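Local coordinates for glycoside Hydrolase (Bacteroides uniformis, PDB 5T99), which binds d-galacto-isofagomine in its barrel pocket and, as a family 2 glycoside hydrolase, probably cleaves galactose-type linkages in an agarose-degrading pathway, at residues Ser731-Arg736 with Thr816-Glu821; Val752-Glu757 with Gly786-Ile791. One frame throughout, in Å; residues are numbered along the deposited sequence.

Interaction 1 of 2, residues Ser731-Arg736 with Thr816-Glu821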
loop_
_atom_site.group_PDB
_atom_site.type_symbol
_atom_site.label_atom_id
_atom_site.label_comp_id
_atom_site.label_asym_id
_atom_site.label_seq_id
_atom_site.Cartn_x
_atom_site.Cartn_y
_atom_site.Cartn_z
ATOM N N SER A 731 -4.601 -2.954 17.573
ATOM C CA SER A 731 -3.328 -3.386 18.145
ATOM C C SER A 731 -2.966 -4.711 17.501
ATOM O O SER A 731 -3.800 -5.601 17.406
ATOM C CB SER A 731 -3.389 -3.528 19.667
ATOM O OG SER A 731 -2.070 -3.649 20.212
ATOM N N TYR A 732 -1.731 -4.811 17.026
ATOM C CA TYR A 732 -1.168 -6.046 16.474
ATOM C C TYR A 732 -0.317 -6.725 17.554
ATOM O O TYR A 732 0.801 -6.278 17.854
ATOM C CB TYR A 732 -0.306 -5.752 15.239
ATOM C CG TYR A 732 -1.094 -5.516 13.970
ATOM C CD1 TYR A 732 -1.214 -6.515 12.993
ATOM C CD2 TYR A 732 -1.719 -4.293 13.734
ATOM C CE1 TYR A 732 -1.929 -6.295 11.824
ATOM C CE2 TYR A 732 -2.436 -4.069 12.566
ATOM C CZ TYR A 732 -2.538 -5.065 11.613
ATOM O OH TYR A 732 -3.253 -4.811 10.465
ATOM N N ILE A 733 -0.844 -7.810 18.116
ATOM C CA ILE A 733 -0.195 -8.513 19.224
ATOM C C ILE A 733 0.523 -9.755 18.710
ATOM O O ILE A 733 -0.112 -10.741 18.347
ATOM C CB ILE A 733 -1.222 -8.858 20.334
ATOM C CG1 ILE A 733 -1.862 -7.573 20.878
ATOM C CG2 ILE A 733 -0.555 -9.634 21.465
ATOM C CD1 ILE A 733 -3.185 -7.779 21.595
ATOM N N THR A 734 1.851 -9.685 18.655
ATOM C CA THR A 734 2.674 -10.837 18.311
ATOM C C THR A 734 2.491 -11.922 19.366
ATOM O O THR A 734 2.458 -11.626 20.564
ATOM C CB THR A 734 4.176 -10.478 18.234
ATOM O OG1 THR A 734 4.381 -9.456 17.251
ATOM C CG2 THR A 734 5.021 -11.711 17.868
ATOM N N VAL A 735 2.382 -13.170 18.912
ATOM C CA VAL A 735 2.157 -14.315 19.780
ATOM C C VAL A 735 3.324 -15.266 19.603
ATOM O O VAL A 735 3.513 -15.804 18.525
ATOM C CB VAL A 735 0.842 -15.047 19.435
ATOM C CG1 VAL A 735 0.606 -16.209 20.408
ATOM C CG2 VAL A 735 -0.339 -14.073 19.431
ATOM N N ARG A 736 4.097 -15.459 20.672
ATOM C CA ARG A 736 5.296 -16.297 20.662
ATOM C C ARG A 736 5.045 -17.595 21.425
ATOM O O ARG A 736 4.379 -17.582 22.463
ATOM C CB ARG A 736 6.463 -15.550 21.310
ATOM C CG ARG A 736 7.029 -14.429 20.454
ATOM C CD ARG A 736 7.919 -13.520 21.279
ATOM N NE ARG A 736 9.033 -14.224 21.919
ATOM C CZ ARG A 736 10.180 -14.565 21.324
ATOM N NH1 ARG A 736 10.395 -14.302 20.034
ATOM N NH2 ARG A 736 11.131 -15.187 22.029
ATOM N N THR A 816 -2.633 -9.833 28.444
ATOM C CA THR A 816 -2.133 -8.467 28.263
ATOM C C THR A 816 -3.315 -7.526 28.164
ATOM O O THR A 816 -4.417 -7.943 27.774
ATOM C CB THR A 816 -1.193 -8.341 27.027
ATOM O OG1 THR A 816 -0.490 -7.093 27.066
ATOM C CG2 THR A 816 -1.964 -8.455 25.727
ATOM N N THR A 817 -3.082 -6.269 28.532
ATOM C CA THR A 817 -4.110 -5.236 28.451
ATOM C C THR A 817 -3.751 -4.186 27.406
ATOM O O THR A 817 -2.606 -3.735 27.327
ATOM C CB THR A 817 -4.343 -4.539 29.812
ATOM O OG1 THR A 817 -4.683 -5.519 30.794
ATOM C CG2 THR A 817 -5.490 -3.519 29.720
ATOM N N ILE A 818 -4.748 -3.808 26.610
ATOM C CA ILE A 818 -4.630 -2.695 25.680
ATOM C C ILE A 818 -5.539 -1.587 26.211
ATOM O O ILE A 818 -6.722 -1.821 26.482
ATOM C CB ILE A 818 -5.040 -3.094 24.241
ATOM C CG1 ILE A 818 -4.256 -4.318 23.756
ATOM C CG2 ILE A 818 -4.841 -1.929 23.284
ATOM C CD1 ILE A 818 -2.745 -4.169 23.727
ATOM N N ASN A 819 -4.968 -0.392 26.371
ATOM C CA ASN A 819 -5.722 0.776 26.822
ATOM C C ASN A 819 -6.267 1.555 25.627
ATOM O O ASN A 819 -5.570 1.760 24.639
ATOM C CB ASN A 819 -4.860 1.661 27.727
ATOM C CG ASN A 819 -4.763 1.113 29.137
ATOM O OD1 ASN A 819 -5.740 1.123 29.880
ATOM N ND2 ASN A 819 -3.593 0.616 29.506
ATOM N N VAL A 820 -7.519 1.983 25.740
ATOM C CA VAL A 820 -8.248 2.609 24.647
ATOM C C VAL A 820 -8.677 4.005 25.120
ATOM O O VAL A 820 -9.349 4.130 26.155
ATOM C CB VAL A 820 -9.454 1.731 24.236
ATOM C CG1 VAL A 820 -10.225 2.349 23.074
ATOM C CG2 VAL A 820 -8.979 0.326 23.892
ATOM N N GLU A 821 -8.270 5.034 24.372
ATOM C CA GLU A 821 -8.488 6.437 24.733
ATOM C C GLU A 821 -9.290 7.188 23.668
ATOM O O GLU A 821 -9.427 6.714 22.546
ATOM C CB GLU A 821 -7.142 7.123 24.921
ATOM C CG GLU A 821 -6.336 6.609 26.107
ATOM C CD GLU A 821 -4.971 7.273 26.228
ATOM O OE1 GLU A 821 -4.616 8.093 25.353
ATOM O OE2 GLU A 821 -4.248 6.968 27.198
#
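I818 reaches from strand 816-821 toward S731 and I733, and its methyls and methylene do most of the touching. From CB, the CG2 branch, anti to the backbone N, faces the S731 end of the other strand and comes 4.2 Å from S731 CB. The other branch starts at CG1, beside the backbone N (chi1 -54°), and lies 4.2 Å from I733 CD1. At the tip, CD1 meets both partners on the side facing the other strand: it lies 4.2 Å from I733 CD1, a methyl-to-methyl contact, and 3.6 Å from S731 OG. The approach of methyl to hydroxyl is van der Waals contact; the polar need of OG is met by its hydrogen bond to the carbonyl O of R720. The strand segments run nearly antiparallel, at 169°, with axes 9.9 Å apart, too far for backbone pairing. They belong to the two facing sheets of a beta sandwich, consistent with an immunoglobulin-like C-terminal domain, and meet through side chains in its core. Two residues along each strand, the contact thins: I733 CD1 is 4.4 Å from T816 CG2. P718 touches S731, I733, T816 and I818 alike, while I804 packs on I733 and T816. Y732 points out of the sandwich, where its ring makes a cation-pi contact with R332 of barrel helix 327-339.

Interaction 2 of 2, residues Val752-Glu757 with Gly786-Ile791; sequences VEFSVE and GMCMLI
L790 lays its CD1 methyl over one face of the F754 ring, offset toward the rim: a CH-pi contact 4.1 Å from the ring centroid and 24° off its normal. The methyl sits over the base of the ring, nearest CG at 3.8 Å. CD2, the second branch, meets F754 CD1 at 3.7 Å, so both leucine methyls lie on the same side of the ring plane, CD1 over the base and CD2 beyond the rim. The side chains run past one another head to tail, and L790 CB comes near F754 CE1. The far end of the ring reaches C788, whose SG stands 4.1 Å from CZ, close to the ring plane, in an edge-on sulfur-aromatic contact. C788 holds its sulfur there with chi1 at 67°, between the backbone N and the carbonyl carbon. Without the F754 ring, as with an alanine here, L790 CD1 would probably lose the face it lies on and a gap would open beside the C788 sulfur. Ring and leucine meet inside the C-terminal beta sandwich, strand 751-758 in one sheet, 787-793 in the other. F754 also touches V735 (strand 730-738), both meet V765 (strand 761-766), and L790 meets I804 (strand 800-807).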
loop_
_atom_site.group_PDB
_atom_site.type_symbol
_atom_site.label_atom_id
_atom_site.label_comp_id
_atom_site.label_asym_id
_atom_site.label_seq_id
_atom_site.Cartn_x
_atom_site.Cartn_y
_atom_site.Cartn_z
ATOM N N VAL A 752 -3.334 -21.793 19.255
ATOM C CA VAL A 752 -3.587 -20.822 20.314
ATOM C C VAL A 752 -5.015 -20.295 20.181
ATOM O O VAL A 752 -5.481 -20.041 19.083
ATOM C CB VAL A 752 -2.559 -19.677 20.251
ATOM C CG1 VAL A 752 -2.772 -18.679 21.387
ATOM C CG2 VAL A 752 -1.143 -20.251 20.277
ATOM N N GLU A 753 -5.707 -20.160 21.306
ATOM C CA GLU A 753 -7.082 -19.654 21.336
ATOM C C GLU A 753 -7.084 -18.301 22.020
ATOM O O GLU A 753 -6.272 -18.051 22.909
ATOM C CB GLU A 753 -8.020 -20.629 22.061
ATOM C CG GLU A 753 -7.885 -22.073 21.566
ATOM C CD GLU A 753 -9.189 -22.844 21.453
ATOM O OE1 GLU A 753 -9.117 -24.074 21.235
ATOM O OE2 GLU A 753 -10.276 -22.248 21.555
ATOM N N PHE A 754 -7.985 -17.423 21.596
ATOM C CA PHE A 754 -7.945 -16.041 22.042
ATOM C C PHE A 754 -9.297 -15.587 22.547
ATOM O O PHE A 754 -10.347 -15.919 21.991
ATOM C CB PHE A 754 -7.474 -15.123 20.916
ATOM C CG PHE A 754 -6.130 -15.496 20.343
ATOM C CD1 PHE A 754 -4.957 -15.123 20.989
ATOM C CD2 PHE A 754 -6.039 -16.210 19.155
ATOM C CE1 PHE A 754 -3.723 -15.445 20.462
ATOM C CE2 PHE A 754 -4.805 -16.544 18.625
ATOM C CZ PHE A 754 -3.647 -16.163 19.284
ATOM N N SER A 755 -9.248 -14.813 23.614
ATOM C CA SER A 755 -10.430 -14.255 24.225
ATOM C C SER A 755 -10.112 -12.774 24.456
ATOM O O SER A 755 -9.013 -12.431 24.913
ATOM C CB SER A 755 -10.741 -15.027 25.522
ATOM O OG SER A 755 -11.604 -14.318 26.390
ATOM N N VAL A 756 -11.064 -11.914 24.103
ATOM C CA VAL A 756 -10.908 -10.467 24.215
ATOM C C VAL A 756 -12.127 -9.894 24.932
ATOM O O VAL A 756 -13.253 -10.085 24.479
ATOM C CB VAL A 756 -10.752 -9.832 22.816
ATOM C CG1 VAL A 756 -10.584 -8.317 22.912
ATOM C CG2 VAL A 756 -9.574 -10.474 22.088
ATOM N N GLU A 757 -11.890 -9.202 26.047
ATOM C CA GLU A 757 -12.951 -8.687 26.920
ATOM C C GLU A 757 -12.723 -7.198 27.182
ATOM O O GLU A 757 -11.581 -6.723 27.164
ATOM C CB GLU A 757 -12.957 -9.414 28.283
ATOM C CG GLU A 757 -12.877 -10.944 28.256
ATOM C CD GLU A 757 -14.231 -11.634 28.351
ATOM O OE1 GLU A 757 -14.388 -12.506 29.240
ATOM O OE2 GLU A 757 -15.137 -11.308 27.547
ATOM N N GLY A 786 7.130 -20.710 15.160
ATOM C CA GLY A 786 7.206 -20.133 16.497
ATOM C C GLY A 786 6.189 -19.053 16.832
ATOM O O GLY A 786 6.003 -18.736 18.015
ATOM N N MET A 787 5.523 -18.489 15.822
ATOM C CA MET A 787 4.739 -17.278 16.031
ATOM C C MET A 787 3.430 -17.248 15.274
ATOM O O MET A 787 3.245 -17.919 14.253
ATOM C CB MET A 787 5.557 -16.036 15.650
ATOM C CG MET A 787 6.585 -15.612 16.695
ATOM S SD MET A 787 7.483 -14.094 16.288
ATOM C CE MET A 787 8.803 -14.717 15.244
ATOM N N CYS A 788 2.520 -16.452 15.807
ATOM C CA CYS A 788 1.324 -16.060 15.102
ATOM C C CYS A 788 0.961 -14.638 15.573
ATOM O O CYS A 788 1.747 -14.001 16.286
ATOM C CB CYS A 788 0.214 -17.104 15.290
ATOM S SG CYS A 788 -0.452 -17.290 16.951
ATOM N N MET A 789 -0.183 -14.123 15.144
ATOM C CA MET A 789 -0.470 -12.700 15.295
ATOM C C MET A 789 -1.943 -12.506 15.553
ATOM O O MET A 789 -2.767 -12.918 14.739
ATOM C CB MET A 789 -0.057 -11.955 14.021
ATOM C CG MET A 789 -0.320 -10.448 14.019
ATOM S SD MET A 789 0.754 -9.520 15.124
ATOM C CE MET A 789 2.348 -9.797 14.339
ATOM N N LEU A 790 -2.250 -11.867 16.679
ATOM C CA LEU A 790 -3.613 -11.545 17.062
ATOM C C LEU A 790 -3.855 -10.076 16.755
ATOM O O LEU A 790 -3.010 -9.236 17.051
ATOM C CB LEU A 790 -3.810 -11.797 18.569
ATOM C CG LEU A 790 -5.154 -11.352 19.153
ATOM C CD1 LEU A 790 -6.277 -12.189 18.572
ATOM C CD2 LEU A 790 -5.157 -11.436 20.669
ATOM N N ILE A 791 -5.022 -9.762 16.200
ATOM C CA ILE A 791 -5.372 -8.379 15.893
ATOM C C ILE A 791 -6.641 -8.009 16.647
ATOM O O ILE A 791 -7.679 -8.617 16.449
ATOM C CB ILE A 791 -5.540 -8.149 14.364
ATOM C CG1 ILE A 791 -4.277 -8.602 13.614
ATOM C CG2 ILE A 791 -5.795 -6.672 14.071
ATOM C CD1 ILE A 791 -4.429 -8.693 12.109
#

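Overall arrangement
Followed from the N terminus, the chain enters at 731-736, passes through 752-757 and 786-791, and arrives at 816-821. Interaction 2 closes a loop of 28 residues, and interaction 1 closes one of 79 residues that contains it whole; the two nest without crossing. Each joins the two sheets of the C-terminal sandwich, with 731-736 and 786-791 in one sheet and 752-757 and 816-821 in the other. Their centres lie about 10 Å apart. In the first sheet strands 730-738 and 787-793 are neighbours, linked by probable backbone bonds from I733 N to L790 O and V735 N to C788 O. In the second, strand 800-807 lies between 751-758 and 814-821.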